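Local coordinates for DNA photolyase (PDB 4U63), which repairs cyclobutane pyrimidine dimers in UV-damaged DNA with light energy, using FAD as cofactor and methenyltetrahydrofolate as antenna chromophore, at residues A[51-55]-A[192-198]; A[225-231]-A[263-269]; A[341-345]-A[473-479]. One frame throughout, in Å; residues are numbered along the deposited sequence. Where two conformers were deposited one is given.

From the N terminus, interaction 1 brings 192-198, between helices 168-177 and 219-222, back onto the start of strand 53-59, closing a loop that takes in the rest of that strand and strands 93-96, 114-118 and 142-146. Interaction 2 closes a much shorter loop of 31 residues, joining the first turn of helix 227-238 to the end of helix 261-265. Interaction 3 ties the entry to helix 345-357 to the entry to the C-terminal helix 480-495, closing a loop of 127 residues, 72 of them helical. The three loops run in series and none cross. Interactions 1 and 3 lie on opposite sides of the chain's centre, their centres about 58 Å apart, with interaction 2 nearer the middle.

Interaction 1: A[51-55]-A[192-198]; sequences GPVIP and TAPKVWP. With SO4 (sulfate ion), chain L.
Val-53 and Thr-192 make the one direct backbone bond between 51-55 and 192-198: Val-53 N donates to Thr-192 O over 2.8 Å, nearly straight at the hydrogen (177°). The same oxygen also takes a CA-H...O contact from Pro-52 CA at 3.5 Å and accepts a hydrogen bond from water 2, which donates to Val-53 O as well. Toward Ile-54, Pro-194 and Trp-197 the contact turns apolar. Ile-54 has CG1 beside its backbone N and bends again at chi2 (-62°), which carries CD1 round to Pro-194, where it meets CG of that ring at 3.5 Å. Pro-52 reaches the same ring from further back along the segment, CB to Pro-194 CB at 4.0 Å. The indole of Trp-197 is the far wall. Pro-194 CD lies over one of its faces, shifted toward the rim, while Pro-55 CD comes in at the ring edge, 3.8 Å from Trp-197 CH2. Pro-198 closes this end, its ring packing on helix 99-110. At the other end Thr-192 lays CB against Gly-51 O at 3.5 Å, and water 1 sits between its hydroxyl and that carbonyl, though the bonding of this water is doubtful in detail. Gly-51 N donates to O4 of a sulfate (2.9 Å), probably from the crystallisation liquor, which Thr-24 OG1 binds as well. Behind all this, Val-27 and Val-29 bond to the strand on one side and Val-93 on the other, holding it in the parallel sheet. Chemically, then, the loop is pinned to the strand's beginning by one direct backbone bond and bridging water, with Thr-192 against Gly-51 at one end and proline, isoleucine and indole packing at the other.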
# COMPACT_ATOMS: atom_id res chain seq x y z
N GLY A 51 31.91 -5.65 13.49
CA GLY A 51 32.23 -6.70 12.54
C GLY A 51 31.53 -6.52 11.21
O GLY A 51 30.80 -5.55 11.01
N PRO A 52 31.76 -7.46 10.26
CA PRO A 52 31.14 -7.38 8.94
C PRO A 52 29.62 -7.42 8.96
O PRO A 52 29.02 -8.22 9.70
CB PRO A 52 31.69 -8.62 8.23
CG PRO A 52 32.99 -8.90 8.91
CD PRO A 52 32.72 -8.57 10.34
N VAL A 53 29.01 -6.56 8.16
CA VAL A 53 27.56 -6.51 8.00
C VAL A 53 27.23 -7.21 6.69
O VAL A 53 27.79 -6.88 5.63
CB VAL A 53 27.04 -5.06 7.99
CG1 VAL A 53 25.52 -5.03 7.82
CG2 VAL A 53 27.44 -4.34 9.27
N ILE A 54 26.33 -8.19 6.76
CA ILE A 54 25.93 -8.99 5.61
C ILE A 54 24.44 -8.75 5.32
O ILE A 54 23.57 -9.43 5.89
CB ILE A 54 26.15 -10.50 5.85
CG1 ILE A 54 27.53 -10.78 6.47
CG2 ILE A 54 25.95 -11.28 4.56
CD1 ILE A 54 28.71 -10.39 5.62
N PRO A 55 24.12 -7.77 4.45
CA PRO A 55 22.73 -7.55 4.07
C PRO A 55 22.24 -8.62 3.09
O PRO A 55 22.95 -8.94 2.13
CB PRO A 55 22.77 -6.18 3.39
CG PRO A 55 24.01 -5.55 3.86
CD PRO A 55 24.97 -6.69 3.95
N THR A 192 30.82 -1.96 7.48
CA THR A 192 31.97 -2.85 7.45
C THR A 192 31.62 -4.06 6.60
O THR A 192 30.56 -4.66 6.77
CB THR A 192 32.36 -3.29 8.87
OG1 THR A 192 32.72 -2.14 9.63
CG2 THR A 192 33.54 -4.25 8.87
N ALA A 193 32.51 -4.40 5.67
CA ALA A 193 32.30 -5.49 4.73
C ALA A 193 33.15 -6.69 5.11
O ALA A 193 34.25 -6.52 5.65
CB ALA A 193 32.68 -5.04 3.33
N PRO A 194 32.67 -7.90 4.80
CA PRO A 194 33.51 -9.07 4.97
C PRO A 194 34.60 -9.06 3.91
O PRO A 194 34.44 -8.42 2.86
CB PRO A 194 32.54 -10.23 4.71
CG PRO A 194 31.58 -9.66 3.72
CD PRO A 194 31.39 -8.24 4.16
N LYS A 195 35.71 -9.75 4.18
CA LYS A 195 36.80 -9.86 3.21
C LYS A 195 36.31 -10.58 1.95
O LYS A 195 36.67 -10.19 0.83
CB LYS A 195 37.99 -10.60 3.81
CG LYS A 195 39.20 -10.68 2.89
CD LYS A 195 40.29 -11.58 3.45
CE LYS A 195 41.29 -12.00 2.38
NZ LYS A 195 40.73 -13.01 1.43
N VAL A 196 35.50 -11.62 2.14
CA VAL A 196 34.90 -12.39 1.05
C VAL A 196 33.37 -12.32 1.18
O VAL A 196 32.82 -12.66 2.22
CB VAL A 196 35.36 -13.87 1.10
CG1 VAL A 196 34.75 -14.67 -0.05
CG2 VAL A 196 36.88 -13.96 1.05
N TRP A 197 32.70 -11.89 0.11
CA TRP A 197 31.23 -11.82 0.10
C TRP A 197 30.62 -13.17 -0.26
O TRP A 197 31.12 -13.85 -1.16
CB TRP A 197 30.72 -10.76 -0.88
CG TRP A 197 30.75 -9.38 -0.33
CD1 TRP A 197 31.71 -8.44 -0.53
CD2 TRP A 197 29.77 -8.79 0.52
NE1 TRP A 197 31.39 -7.29 0.16
CE2 TRP A 197 30.20 -7.48 0.81
CE3 TRP A 197 28.57 -9.24 1.07
CZ2 TRP A 197 29.47 -6.61 1.62
CZ3 TRP A 197 27.84 -8.38 1.88
CH2 TRP A 197 28.30 -7.08 2.15
N PRO A 198 29.53 -13.58 0.43
CA PRO A 198 28.79 -14.75 -0.06
C PRO A 198 28.26 -14.49 -1.46
O PRO A 198 28.01 -13.34 -1.83
CB PRO A 198 27.63 -14.88 0.94
CG PRO A 198 28.12 -14.21 2.17
CD PRO A 198 28.96 -13.07 1.69
S SO4 L . 34.71 -4.02 14.89
O1 SO4 L . 35.70 -2.96 15.22
O2 SO4 L . 35.43 -5.21 14.41
O3 SO4 L . 33.93 -4.37 16.10
O4 SO4 L . 33.83 -3.53 13.82
O HOH W 1 32.22 -2.78 12.00
O HOH W 2 28.67 -4.52 4.38

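Interaction 2: A[225-231]-A[263-269]; sequences PGETGAL and HLAAGEI
Glu-268 OE1 is gripped from two sides of the contact: Gly-226 N reaches it across the segments at 2.9 Å in a weak, bent bond (149°), and His-263 ND1 donates to it at 2.8 Å, meeting the oxygen nearly along its C-O bond but tilted 24° from the imidazole plane. The other carboxylate oxygen, OE2, is taken by Ser-77 OG and Trp-73 NE1, so both ends of this buried group are satisfied. Since Gly-226 is the N-cap of helix 227-238, the negative charge lies at the helix's N-terminal end, where it should be favourable. The imidazole, steadied by its bond to Glu-268, lies flat beneath the first turn: Ala-230 CA stands over the ring centre at 3.5 Å in a CH-pi contact, with Ala-230 N above CE1, and Trp-73 meets the ring edge-to-face. Ala-230 CB also points toward 263-269, where Ile-269 CB lies 3.9 Å away; beyond, Leu-231 CD2 touches Ile-269 CD1. Water 3 links Glu-227 OE2 to Glu-268 O, while the Glu-227 carboxylate is held by the backbone N atoms of Leu-37 and Ser-38. Helix 261-265 ends in a Schellman motif at Gly-267, just before Glu-268; its last turn carries Leu-264, which touches the FAD. Helix start and Schellman helix end thus meet through a His-carboxylate pair beside the flavin pocket of the photolyase fold.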
# COMPACT_ATOMS: atom_id res chain seq x y z
N PRO A 225 10.86 4.28 -7.46
CA PRO A 225 10.95 3.41 -6.28
C PRO A 225 12.29 3.51 -5.55
O PRO A 225 13.32 3.73 -6.17
CB PRO A 225 10.76 2.01 -6.87
CG PRO A 225 9.90 2.24 -8.04
CD PRO A 225 10.47 3.50 -8.65
N GLY A 226 12.22 3.37 -4.23
CA GLY A 226 13.39 3.36 -3.39
C GLY A 226 13.38 4.49 -2.39
O GLY A 226 12.52 5.37 -2.43
N GLU A 227 14.37 4.47 -1.50
CA GLU A 227 14.49 5.44 -0.43
C GLU A 227 14.68 6.89 -0.90
O GLU A 227 14.03 7.81 -0.39
CB GLU A 227 15.65 5.05 0.47
CG GLU A 227 15.81 5.98 1.64
CD GLU A 227 16.75 5.44 2.67
OE1 GLU A 227 17.75 4.77 2.31
OE2 GLU A 227 16.48 5.69 3.86
N THR A 228 15.58 7.10 -1.86
CA THR A 228 15.78 8.45 -2.42
C THR A 228 14.47 9.00 -3.01
O THR A 228 14.11 10.16 -2.76
CB THR A 228 16.89 8.45 -3.48
OG1 THR A 228 18.13 8.09 -2.85
CG2 THR A 228 17.04 9.84 -4.13
N GLY A 229 13.77 8.18 -3.77
CA GLY A 229 12.45 8.57 -4.30
C GLY A 229 11.44 8.88 -3.21
O GLY A 229 10.68 9.84 -3.34
N ALA A 230 11.44 8.08 -2.14
CA ALA A 230 10.54 8.31 -1.02
C ALA A 230 10.78 9.67 -0.37
O ALA A 230 9.84 10.42 -0.12
CB ALA A 230 10.66 7.21 0.03
N LEU A 231 12.06 9.98 -0.12
CA LEU A 231 12.44 11.24 0.50
C LEU A 231 12.13 12.42 -0.43
O LEU A 231 11.68 13.46 0.03
CB LEU A 231 13.91 11.22 0.94
CG LEU A 231 14.25 10.10 1.96
CD1 LEU A 231 15.75 9.88 2.08
CD2 LEU A 231 13.63 10.38 3.33
N HIS A 263 5.82 3.88 -1.14
CA HIS A 263 7.06 4.01 -0.38
C HIS A 263 6.87 3.51 1.05
O HIS A 263 7.73 2.83 1.58
CB HIS A 263 7.56 5.45 -0.41
CG HIS A 263 7.93 5.93 -1.77
ND1 HIS A 263 9.05 5.49 -2.43
CD2 HIS A 263 7.33 6.81 -2.61
CE1 HIS A 263 9.14 6.08 -3.61
NE2 HIS A 263 8.10 6.89 -3.74
N LEU A 264 5.73 3.85 1.65
CA LEU A 264 5.38 3.37 3.00
C LEU A 264 5.16 1.86 3.00
O LEU A 264 5.65 1.16 3.89
CB LEU A 264 4.14 4.11 3.54
CG LEU A 264 4.40 5.51 4.09
CD1 LEU A 264 3.10 6.30 4.21
CD2 LEU A 264 5.10 5.46 5.44
N ALA A 265 4.46 1.37 1.99
CA ALA A 265 4.19 -0.07 1.85
C ALA A 265 5.47 -0.89 1.73
O ALA A 265 5.59 -1.97 2.31
CB ALA A 265 3.31 -0.32 0.64
N ALA A 266 6.43 -0.38 0.97
CA ALA A 266 7.72 -1.05 0.74
C ALA A 266 8.74 -0.80 1.86
O ALA A 266 9.84 -1.36 1.83
CB ALA A 266 8.30 -0.60 -0.60
N GLY A 267 8.40 0.05 2.84
CA GLY A 267 9.28 0.38 3.95
C GLY A 267 10.49 1.20 3.54
O GLY A 267 11.56 1.13 4.18
N GLU A 268 10.32 1.98 2.48
CA GLU A 268 11.37 2.85 1.95
C GLU A 268 11.47 4.14 2.75
O GLU A 268 12.45 4.90 2.64
CB GLU A 268 11.13 3.13 0.48
CG GLU A 268 11.29 1.86 -0.34
CD GLU A 268 10.74 1.93 -1.74
OE1 GLU A 268 10.24 2.99 -2.17
OE2 GLU A 268 10.81 0.88 -2.42
N ILE A 269 10.43 4.40 3.54
CA ILE A 269 10.42 5.51 4.49
C ILE A 269 9.57 5.05 5.68
O ILE A 269 8.60 4.33 5.49
CB ILE A 269 9.88 6.81 3.84
CG1 ILE A 269 10.09 8.01 4.77
CG2 ILE A 269 8.41 6.68 3.42
CD1 ILE A 269 10.01 9.33 4.05
O HOH W 3 13.92 6.55 4.44

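Interaction 3: A[341-345]-A[473-479]; sequences MTGYP and YPLPIVD
Two tyrosines, Tyr-344 and Tyr-473, come from opposite segments, their long axes roughly perpendicular, and frame the contact. Tyr-344 starts out pointing away, but the length of its ring brings OH to Val-478 O, to which it donates at 2.6 Å; that carbonyl oxygen lies in the ring plane, at its edge. Pro-476 crosses this ring at about a right angle, CB to Tyr-344 CE1 at 3.7 Å, and Phe-371 meets the ring from outside with the planes at about 55°. In Tyr-473 a chi1 near 180° (-176°) sends the ring out toward 343-345. Its edge faces Gly-343 O, and its OH, weakly bonded to Asp-348 OD2, sits against Pro-345 CG and CD; Pro-474 CD lies over one face, offset toward the rim. In one of its two conformers Met-341 bends at chi2 and chi3 to bring CE near Pro-474 CG (3.6 Å), a tentative contact. Between the tyrosines the backbones close up: Gly-343 CA is 4.0 Å from Pro-476 CA, a spacing a glycine permits, and Ile-477 N donates to Thr-342 O at 2.8 Å. Water 4 bridges Gly-343 O and Pro-474 O. Thr-342 OG1 accepts from Tyr-344 N (3.2 Å), completing an ST turn, and is bonded in turn to Asp-348 OD1. The contact joins the entries to two helices of the FAD-binding domain: Tyr-344 is the N-cap before helix 345-357, with Pro-345 as its first residue, and Asp-479 is the N-cap before helix 480-495, its side chain capping Lys-482 N.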
# COMPACT_ATOMS: atom_id res chain seq x y z
N MET A 341 -14.68 -0.23 -18.35
CA MET A 341 -15.69 -0.19 -19.41
C MET A 341 -17.11 -0.38 -18.84
O MET A 341 -17.92 -1.11 -19.40
CB MET A 341 -15.40 -1.26 -20.47
CG MET A 341 -14.09 -1.05 -21.21
SD MET A 341 -14.10 0.38 -22.31
CE MET A 341 -15.31 -0.14 -23.51
N THR A 342 -17.39 0.30 -17.72
CA THR A 342 -18.69 0.23 -17.08
C THR A 342 -19.72 1.18 -17.69
O THR A 342 -20.92 0.99 -17.50
CB THR A 342 -18.57 0.54 -15.58
OG1 THR A 342 -18.20 1.92 -15.40
CG2 THR A 342 -17.52 -0.37 -14.93
N GLY A 343 -19.25 2.21 -18.40
CA GLY A 343 -20.14 3.25 -18.94
C GLY A 343 -20.45 4.36 -17.94
O GLY A 343 -21.22 5.27 -18.26
N TYR A 344 -19.87 4.26 -16.73
CA TYR A 344 -19.93 5.31 -15.71
C TYR A 344 -18.57 5.99 -15.69
O TYR A 344 -17.59 5.42 -15.20
CB TYR A 344 -20.26 4.70 -14.33
CG TYR A 344 -21.70 4.26 -14.22
CD1 TYR A 344 -22.11 3.01 -14.71
CD2 TYR A 344 -22.66 5.09 -13.65
CE1 TYR A 344 -23.44 2.61 -14.62
CE2 TYR A 344 -23.98 4.70 -13.56
CZ TYR A 344 -24.37 3.46 -14.04
OH TYR A 344 -25.69 3.09 -13.94
N PRO A 345 -18.47 7.20 -16.27
CA PRO A 345 -17.14 7.81 -16.48
C PRO A 345 -16.22 7.89 -15.27
O PRO A 345 -15.04 7.61 -15.40
CB PRO A 345 -17.49 9.20 -17.00
CG PRO A 345 -18.74 8.96 -17.77
CD PRO A 345 -19.53 8.01 -16.92
N TYR A 473 -17.45 5.00 -26.57
CA TYR A 473 -17.55 4.83 -25.13
C TYR A 473 -18.80 3.97 -24.84
O TYR A 473 -19.82 4.14 -25.50
CB TYR A 473 -17.62 6.20 -24.44
CG TYR A 473 -17.63 6.10 -22.93
CD1 TYR A 473 -16.48 5.76 -22.23
CD2 TYR A 473 -18.80 6.34 -22.20
CE1 TYR A 473 -16.48 5.66 -20.85
CE2 TYR A 473 -18.81 6.23 -20.81
CZ TYR A 473 -17.65 5.90 -20.15
OH TYR A 473 -17.62 5.78 -18.79
N PRO A 474 -18.72 3.03 -23.87
CA PRO A 474 -19.87 2.13 -23.70
C PRO A 474 -21.07 2.77 -23.00
O PRO A 474 -20.92 3.76 -22.29
CB PRO A 474 -19.30 0.99 -22.85
CG PRO A 474 -18.15 1.57 -22.14
CD PRO A 474 -17.58 2.64 -23.02
N LEU A 475 -22.25 2.20 -23.23
CA LEU A 475 -23.44 2.56 -22.47
C LEU A 475 -23.28 1.98 -21.07
O LEU A 475 -22.49 1.05 -20.89
CB LEU A 475 -24.71 1.98 -23.10
CG LEU A 475 -25.20 2.63 -24.38
CD1 LEU A 475 -26.28 1.77 -25.01
CD2 LEU A 475 -25.73 4.02 -24.11
N PRO A 476 -24.04 2.52 -20.09
CA PRO A 476 -23.94 1.96 -18.74
C PRO A 476 -24.23 0.48 -18.75
O PRO A 476 -25.20 0.04 -19.36
CB PRO A 476 -25.04 2.71 -17.97
CG PRO A 476 -25.17 3.98 -18.69
CD PRO A 476 -24.99 3.63 -20.14
N ILE A 477 -23.36 -0.30 -18.10
CA ILE A 477 -23.53 -1.76 -18.06
C ILE A 477 -24.67 -2.19 -17.13
O ILE A 477 -25.16 -3.32 -17.23
CB ILE A 477 -22.21 -2.50 -17.75
CG1 ILE A 477 -21.67 -2.17 -16.36
CG2 ILE A 477 -21.18 -2.19 -18.83
CD1 ILE A 477 -20.55 -3.09 -15.91
N VAL A 478 -25.08 -1.28 -16.24
CA VAL A 478 -26.28 -1.50 -15.42
C VAL A 478 -26.98 -0.13 -15.24
O VAL A 478 -26.32 0.91 -15.23
CB VAL A 478 -25.93 -2.15 -14.06
CG1 VAL A 478 -25.16 -1.18 -13.17
CG2 VAL A 478 -27.19 -2.67 -13.37
N ASP A 479 -28.31 -0.15 -15.12
CA ASP A 479 -29.10 1.04 -14.81
C ASP A 479 -28.98 1.29 -13.31
O ASP A 479 -29.10 0.35 -12.52
CB ASP A 479 -30.56 0.83 -15.19
CG ASP A 479 -31.47 1.95 -14.70
OD1 ASP A 479 -31.45 3.05 -15.28
OD2 ASP A 479 -32.22 1.71 -13.74
O HOH W 4 -22.28 5.76 -20.88